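Local coordinates for reticulocyte binding protein (Streptococcus agalactiae COH1, PDB 3FAW), which probably hydrolyses alpha-1,6-glucosidic branch linkages in pullulan and related glucans, as a cell-wall-anchored pullulanase of group B Streptococcus, at residues T336-N341 and L643-T648; Y342-D347 and A572-T577. All blocks are in the same frame, centred on the assembly; numbering follows the deposited sequence.

Contact 1 of 2, residues T336-N341 and L643-T648; sequences TSSDNN and LPNKAT. With CA (calcium ion), chain D.
Ser337 and Asn645 meet where their backbones come closest, with CA atoms 5.7 Å apart. The serine hydroxyl is the donor: Ser337 OG lies 2.7 Å from Asn645 O, and the C=O...donor angle of 121° with only a slight tilt from the carbonyl plane describes a well-formed bond. Ser337 carries OG between its own backbone N and carbonyl carbon, which turns the hydroxyl across the gap to the main chain of the partner.

The asparagine side chain returns the contact one residue further on. Its CG is anti to the backbone N (chi1 -171°), a torsion that carries the amide away from that nitrogen and brings Asn645 ND2 to 2.7 Å from Ser338 OG. The N-H...O angle of 121° makes this a weak, bent bond despite its length. Ser338 OG also rests 3.2 Å from Asn645 CB, so the hydroxyl sits alongside the root of the amide arm as well as its end. The same OG gives a weak bond to Ser337 O within its own segment, which biases the hydroxyl rotation.

Behind this face, Asn340 ND2 reaches Thr336 OG1 at 2.8 Å, nearly straight and in the amide plane, a bond within the segment that joins side chains four residues apart. The backbone oxygen of Asn340 then points to the calcium ion at 2.4 Å. Asp665 joins the ion to the loop, binding calcium through OD1 and accepting from the backbone N of Asp339 through OD2.

On the opposing side, Asn645 and Lys646 are the central residues of a type II beta turn from Pro644 to Ala647, leading into the strand paired with 658-660. The arrangement is a type II turn held against a calcium-binding loop of the catalytic TIM-barrel domain by one serine-to-backbone bond and one weak amide-to-serine bond.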
loop_
_atom_site.group_PDB
_atom_site.type_symbol
_atom_site.label_atom_id
_atom_site.label_comp_id
_atom_site.label_asym_id
_atom_site.label_seq_id
_atom_site.Cartn_x
_atom_site.Cartn_y
_atom_site.Cartn_z
ATOM N N THR A 336 -2.961 -7.398 23.564
ATOM C CA THR A 336 -1.594 -7.844 23.281
ATOM C C THR A 336 -1.103 -7.216 21.979
ATOM O O THR A 336 -1.905 -6.813 21.136
ATOM C CB THR A 336 -1.508 -9.381 23.151
ATOM O OG1 THR A 336 -2.375 -9.828 22.098
ATOM C CG2 THR A 336 -1.903 -10.061 24.455
ATOM N N SER A 337 0.213 -7.140 21.815
ATOM C CA SER A 337 0.808 -6.544 20.619
ATOM C C SER A 337 1.585 -7.556 19.769
ATOM O O SER A 337 2.300 -7.177 18.842
ATOM C CB SER A 337 1.710 -5.376 21.019
ATOM O OG SER A 337 2.731 -5.801 21.901
ATOM N N SER A 338 1.431 -8.839 20.081
ATOM C CA SER A 338 2.127 -9.906 19.370
ATOM C C SER A 338 1.347 -11.211 19.459
ATOM O O SER A 338 0.532 -11.394 20.364
ATOM C CB SER A 338 3.526 -10.120 19.966
ATOM O OG SER A 338 4.401 -9.059 19.618
ATOM N N ASP A 339 1.614 -12.105 18.507
ATOM C CA ASP A 339 1.101 -13.477 18.518
ATOM C C ASP A 339 -0.426 -13.515 18.454
ATOM O O ASP A 339 -1.078 -14.174 19.257
ATOM C CB ASP A 339 1.635 -14.233 19.748
ATOM C CG ASP A 339 1.487 -15.747 19.631
ATOM O OD1 ASP A 339 1.299 -16.269 18.512
ATOM O OD2 ASP A 339 1.568 -16.422 20.677
ATOM N N ASN A 340 -0.981 -12.794 17.483
ATOM C CA ASN A 340 -2.410 -12.838 17.198
ATOM C C ASN A 340 -2.659 -13.291 15.768
ATOM O O ASN A 340 -1.857 -13.017 14.877
ATOM C CB ASN A 340 -3.029 -11.464 17.433
ATOM C CG ASN A 340 -3.050 -11.087 18.901
ATOM O OD1 ASN A 340 -3.955 -11.473 19.632
ATOM N ND2 ASN A 340 -2.046 -10.333 19.338
ATOM N N ASN A 341 -3.777 -13.979 15.552
ATOM C CA ASN A 341 -4.185 -14.392 14.208
ATOM C C ASN A 341 -4.403 -13.177 13.302
ATOM O O ASN A 341 -4.333 -13.282 12.073
ATOM C CB ASN A 341 -5.464 -15.238 14.269
ATOM C CG ASN A 341 -5.769 -15.946 12.957
ATOM O OD1 ASN A 341 -4.740 -16.477 12.324
ATOM N ND2 ASN A 341 -6.920 -16.025 12.529
ATOM N N LEU A 643 9.680 -5.089 28.336
ATOM C CA LEU A 643 8.876 -4.140 27.561
ATOM C C LEU A 643 7.902 -4.847 26.621
ATOM O O LEU A 643 8.239 -5.879 26.036
ATOM C CB LEU A 643 9.770 -3.210 26.735
ATOM C CG LEU A 643 10.538 -2.139 27.506
ATOM C CD1 LEU A 643 11.597 -1.493 26.621
ATOM C CD2 LEU A 643 9.588 -1.089 28.068
ATOM N N PRO A 644 6.689 -4.286 26.465
ATOM C CA PRO A 644 5.738 -4.838 25.506
ATOM C C PRO A 644 6.178 -4.534 24.080
ATOM O O PRO A 644 6.816 -3.506 23.834
ATOM C CB PRO A 644 4.431 -4.115 25.843
ATOM C CG PRO A 644 4.849 -2.845 26.468
ATOM C CD PRO A 644 6.148 -3.107 27.166
ATOM N N ASN A 645 5.843 -5.425 23.154
ATOM C CA ASN A 645 6.289 -5.298 21.772
ATOM C C ASN A 645 5.654 -4.095 21.072
ATOM O O ASN A 645 4.448 -3.872 21.186
ATOM C CB ASN A 645 5.972 -6.577 20.993
ATOM C CG ASN A 645 6.606 -6.597 19.615
ATOM O OD1 ASN A 645 7.783 -6.266 19.454
ATOM N ND2 ASN A 645 5.826 -6.990 18.610
ATOM N N LYS A 646 6.481 -3.320 20.367
ATOM C CA LYS A 646 6.013 -2.223 19.512
ATOM C C LYS A 646 5.170 -1.185 20.257
ATOM O O LYS A 646 4.215 -0.631 19.700
ATOM C CB LYS A 646 5.228 -2.784 18.317
ATOM C CG LYS A 646 6.021 -3.749 17.429
ATOM C CD LYS A 646 7.221 -3.073 16.777
ATOM C CE LYS A 646 7.893 -3.985 15.757
ATOM N NZ LYS A 646 9.062 -3.321 15.119
ATOM N N ALA A 647 5.555 -0.907 21.503
ATOM C CA ALA A 647 4.811 -0.006 22.383
ATOM C C ALA A 647 5.606 1.260 22.700
ATOM O O ALA A 647 6.840 1.250 22.725
ATOM C CB ALA A 647 4.445 -0.720 23.668
ATOM N N THR A 648 4.879 2.346 22.943
ATOM C CA THR A 648 5.474 3.635 23.287
ATOM C C THR A 648 4.947 4.071 24.651
ATOM O O THR A 648 3.738 4.075 24.882
ATOM C CB THR A 648 5.135 4.703 22.223
ATOM O OG1 THR A 648 5.798 4.379 20.993
ATOM C CG2 THR A 648 5.557 6.100 22.681
HETATM CA CA CA D . -0.488 -12.086 13.102
HETATM O O HOH W 1 -1.702 -13.596 11.574
HETATM O O HOH W 2 0.465 -14.348 14.236
HETATM O O HOH W 3 1.339 -12.917 11.515
HETATM O O HOH W 4 0.265 -10.002 12.145
#

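Contact 2 of 2, residues Y342-D347 and A572-T577. With CA (calcium ion), chain D.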
loop_
_atom_site.group_PDB
_atom_site.type_symbol
_atom_site.label_atom_id
_atom_site.label_comp_id
_atom_site.label_asym_id
_atom_site.label_seq_id
_atom_site.Cartn_x
_atom_site.Cartn_y
_atom_site.Cartn_z
ATOM N N TYR A 342 -4.681 -12.035 13.928
ATOM C CA TYR A 342 -4.741 -10.748 13.242
ATOM C C TYR A 342 -3.525 -10.493 12.351
ATOM O O TYR A 342 -2.402 -10.838 12.708
ATOM C CB TYR A 342 -4.835 -9.618 14.270
ATOM C CG TYR A 342 -5.039 -8.270 13.636
ATOM C CD1 TYR A 342 -6.312 -7.816 13.336
ATOM C CD2 TYR A 342 -3.955 -7.460 13.306
ATOM C CE1 TYR A 342 -6.507 -6.591 12.747
ATOM C CE2 TYR A 342 -4.142 -6.228 12.710
ATOM C CZ TYR A 342 -5.423 -5.800 12.433
ATOM O OH TYR A 342 -5.629 -4.579 11.840
ATOM N N ASN A 343 -3.760 -9.866 11.202
ATOM C CA ASN A 343 -2.686 -9.503 10.278
ATOM C C ASN A 343 -3.161 -8.356 9.397
ATOM O O ASN A 343 -4.254 -8.434 8.841
ATOM C CB ASN A 343 -2.317 -10.720 9.420
ATOM C CG ASN A 343 -0.979 -10.575 8.707
ATOM O OD1 ASN A 343 -0.494 -9.470 8.456
ATOM N ND2 ASN A 343 -0.378 -11.710 8.369
ATOM N N TRP A 344 -2.356 -7.295 9.282
ATOM C CA TRP A 344 -2.665 -6.195 8.358
ATOM C C TRP A 344 -2.742 -6.711 6.927
ATOM O O TRP A 344 -3.608 -6.291 6.161
ATOM C CB TRP A 344 -1.621 -5.069 8.414
ATOM C CG TRP A 344 -1.769 -4.093 9.542
ATOM C CD1 TRP A 344 -2.897 -3.833 10.272
ATOM C CD2 TRP A 344 -0.756 -3.207 10.041
ATOM N NE1 TRP A 344 -2.638 -2.864 11.209
ATOM C CE2 TRP A 344 -1.334 -2.464 11.092
ATOM C CE3 TRP A 344 0.588 -2.985 9.714
ATOM C CZ2 TRP A 344 -0.617 -1.506 11.814
ATOM C CZ3 TRP A 344 1.304 -2.035 10.437
ATOM C CH2 TRP A 344 0.697 -1.309 11.476
ATOM N N GLY A 345 -1.814 -7.601 6.576
ATOM C CA GLY A 345 -1.791 -8.241 5.264
ATOM C C GLY A 345 -0.566 -7.967 4.406
ATOM O O GLY A 345 -0.586 -8.240 3.205
ATOM N N TYR A 346 0.513 -7.472 5.015
ATOM C CA TYR A 346 1.737 -7.145 4.276
ATOM C C TYR A 346 2.714 -8.325 4.242
ATOM O O TYR A 346 3.927 -8.144 4.343
ATOM C CB TYR A 346 2.384 -5.875 4.850
ATOM C CG TYR A 346 1.469 -4.679 4.739
ATOM C CD1 TYR A 346 1.259 -4.053 3.514
ATOM C CD2 TYR A 346 0.778 -4.198 5.848
ATOM C CE1 TYR A 346 0.404 -2.970 3.400
ATOM C CE2 TYR A 346 -0.082 -3.113 5.742
ATOM C CZ TYR A 346 -0.262 -2.505 4.518
ATOM O OH TYR A 346 -1.117 -1.438 4.414
ATOM N N ASP A 347 2.160 -9.530 4.072
ATOM C CA ASP A 347 2.925 -10.761 3.862
ATOM C C ASP A 347 2.361 -11.482 2.628
ATOM O O ASP A 347 1.733 -12.538 2.752
ATOM C CB ASP A 347 2.816 -11.663 5.095
ATOM C CG ASP A 347 3.200 -10.949 6.379
ATOM O OD1 ASP A 347 4.299 -10.363 6.430
ATOM O OD2 ASP A 347 2.401 -10.978 7.338
ATOM N N ALA A 572 -2.026 7.294 9.756
ATOM C CA ALA A 572 -2.355 6.128 8.938
ATOM C C ALA A 572 -2.311 4.893 9.830
ATOM O O ALA A 572 -2.111 5.012 11.035
ATOM C CB ALA A 572 -1.377 5.990 7.790
ATOM N N HIS A 573 -2.494 3.715 9.240
ATOM C CA HIS A 573 -2.451 2.462 9.998
ATOM C C HIS A 573 -1.100 2.258 10.696
ATOM O O HIS A 573 -1.046 1.665 11.769
ATOM C CB HIS A 573 -2.772 1.269 9.094
ATOM C CG HIS A 573 -1.669 0.918 8.142
ATOM N ND1 HIS A 573 -1.599 1.427 6.863
ATOM C CD2 HIS A 573 -0.579 0.130 8.295
ATOM C CE1 HIS A 573 -0.517 0.959 6.268
ATOM N NE2 HIS A 573 0.120 0.170 7.114
ATOM N N ASP A 574 -0.028 2.751 10.071
ATOM C CA ASP A 574 1.336 2.671 10.614
ATOM C C ASP A 574 1.560 3.718 11.692
ATOM O O ASP A 574 0.941 4.783 11.655
ATOM C CB ASP A 574 2.379 2.917 9.514
ATOM C CG ASP A 574 2.604 1.716 8.625
ATOM O OD1 ASP A 574 2.492 0.571 9.110
ATOM O OD2 ASP A 574 2.923 1.921 7.436
ATOM N N ASN A 575 2.457 3.426 12.636
ATOM C CA ASN A 575 2.856 4.378 13.687
ATOM C C ASN A 575 1.715 4.710 14.666
ATOM O O ASN A 575 0.630 4.136 14.568
ATOM C CB ASN A 575 3.461 5.640 13.054
ATOM C CG ASN A 575 4.581 5.319 12.078
ATOM O OD1 ASN A 575 5.617 4.774 12.461
ATOM N ND2 ASN A 575 4.374 5.652 10.808
ATOM N N LEU A 576 1.960 5.605 15.625
ATOM C CA LEU A 576 0.927 5.980 16.607
ATOM C C LEU A 576 -0.267 6.654 15.932
ATOM O O LEU A 576 -0.099 7.369 14.942
ATOM C CB LEU A 576 1.493 6.926 17.674
ATOM C CG LEU A 576 2.571 6.370 18.613
ATOM C CD1 LEU A 576 3.221 7.500 19.404
ATOM C CD2 LEU A 576 1.989 5.315 19.548
ATOM N N THR A 577 -1.466 6.432 16.471
ATOM C CA THR A 577 -2.654 7.154 16.008
ATOM C C THR A 577 -2.486 8.646 16.312
ATOM O O THR A 577 -1.671 9.026 17.158
ATOM C CB THR A 577 -3.967 6.669 16.674
ATOM O OG1 THR A 577 -3.983 7.036 18.059
ATOM C CG2 THR A 577 -4.150 5.152 16.531
HETATM CA CA CA D . -0.488 -12.086 13.102
HETATM O O HOH W 1 -1.702 -13.596 11.574
HETATM O O HOH W 2 0.465 -14.348 14.236
HETATM O O HOH W 3 1.339 -12.917 11.515
HETATM O O HOH W 4 0.265 -10.002 12.145
#
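His573 drives the edge of its imidazole into one face of the Trp344 indole. The six-membered ring of Trp344 and the His573 ring have centroids 4.6 Å apart and planes at 79°, a T-shaped (edge-to-face) pair. His573 CD2 makes the approach, standing 3.6 Å from Trp344 CZ3 and displaced toward the rim of the indole. The torsion of His573, with CG between its backbone N and carbonyl carbon (chi1 73°), swings the ring toward the tryptophan. Beside this, Trp344 CZ2 lies 3.2 Å from His573 O, so backbone and ring of the histidine both press on the indole.

The segments follow the second and seventh strands of the eight-stranded barrel, 312-315 and 566-568, and so meet in the loops at the C-terminal ends of the strands, where the active site of glycoside hydrolase family 13 enzymes lies. Tyr342-Asp347 reads YNWGYD, most of the YNWGYDP signature of type I pullulanases. Within it, Asn343 OD1 accepts from Gly345 N at 3.0 Å, forming an Asx turn; the donor stands well above the carbonyl plane. Asn343 ND2 reaches Asp347 OD2 on its anti lone pair, adding a side-chain bond from the first residue of the turn to one two residues beyond it.

The packing is looser around Tyr346. Its ring and that of His573 run within 18° of parallel but are slid apart, centroids 5.3 Å away, so overlap is slight and the closest approach is that of Tyr346 OH, 3.1 Å from His573 CE1. The polar ends are held elsewhere: Tyr346 OH by Asp389, His573 ND1 by Glu272. Asp574, partly exposed and modelled in two conformers, makes a doubtful approach to the indole. At the start of the segment, Tyr342 O binds the calcium ion at 2.3 Å, beside four waters.

In the fold
Both contacts use the same loop, between strand 312-315 and helix 367-381, with contact 2 nested inside the chain segment closed by contact 1. The centre of contact 1 lies about 22 Å from that of the chain, the centre of contact 2 about 10 Å; both are partly buried. Chemistry follows place: hydroxyl and amide bonds join loop to turn in the first, while aromatic packing dominates the second, with its polar groups bonded to Asp389 and Glu272. The calcium ion connects them, taking Asn340 O from one and Tyr342 O from the other, with Asp665 and four waters. A direct packing contact, Thr648 CB to Leu576 CD2 at 4.2 Å, joins them again.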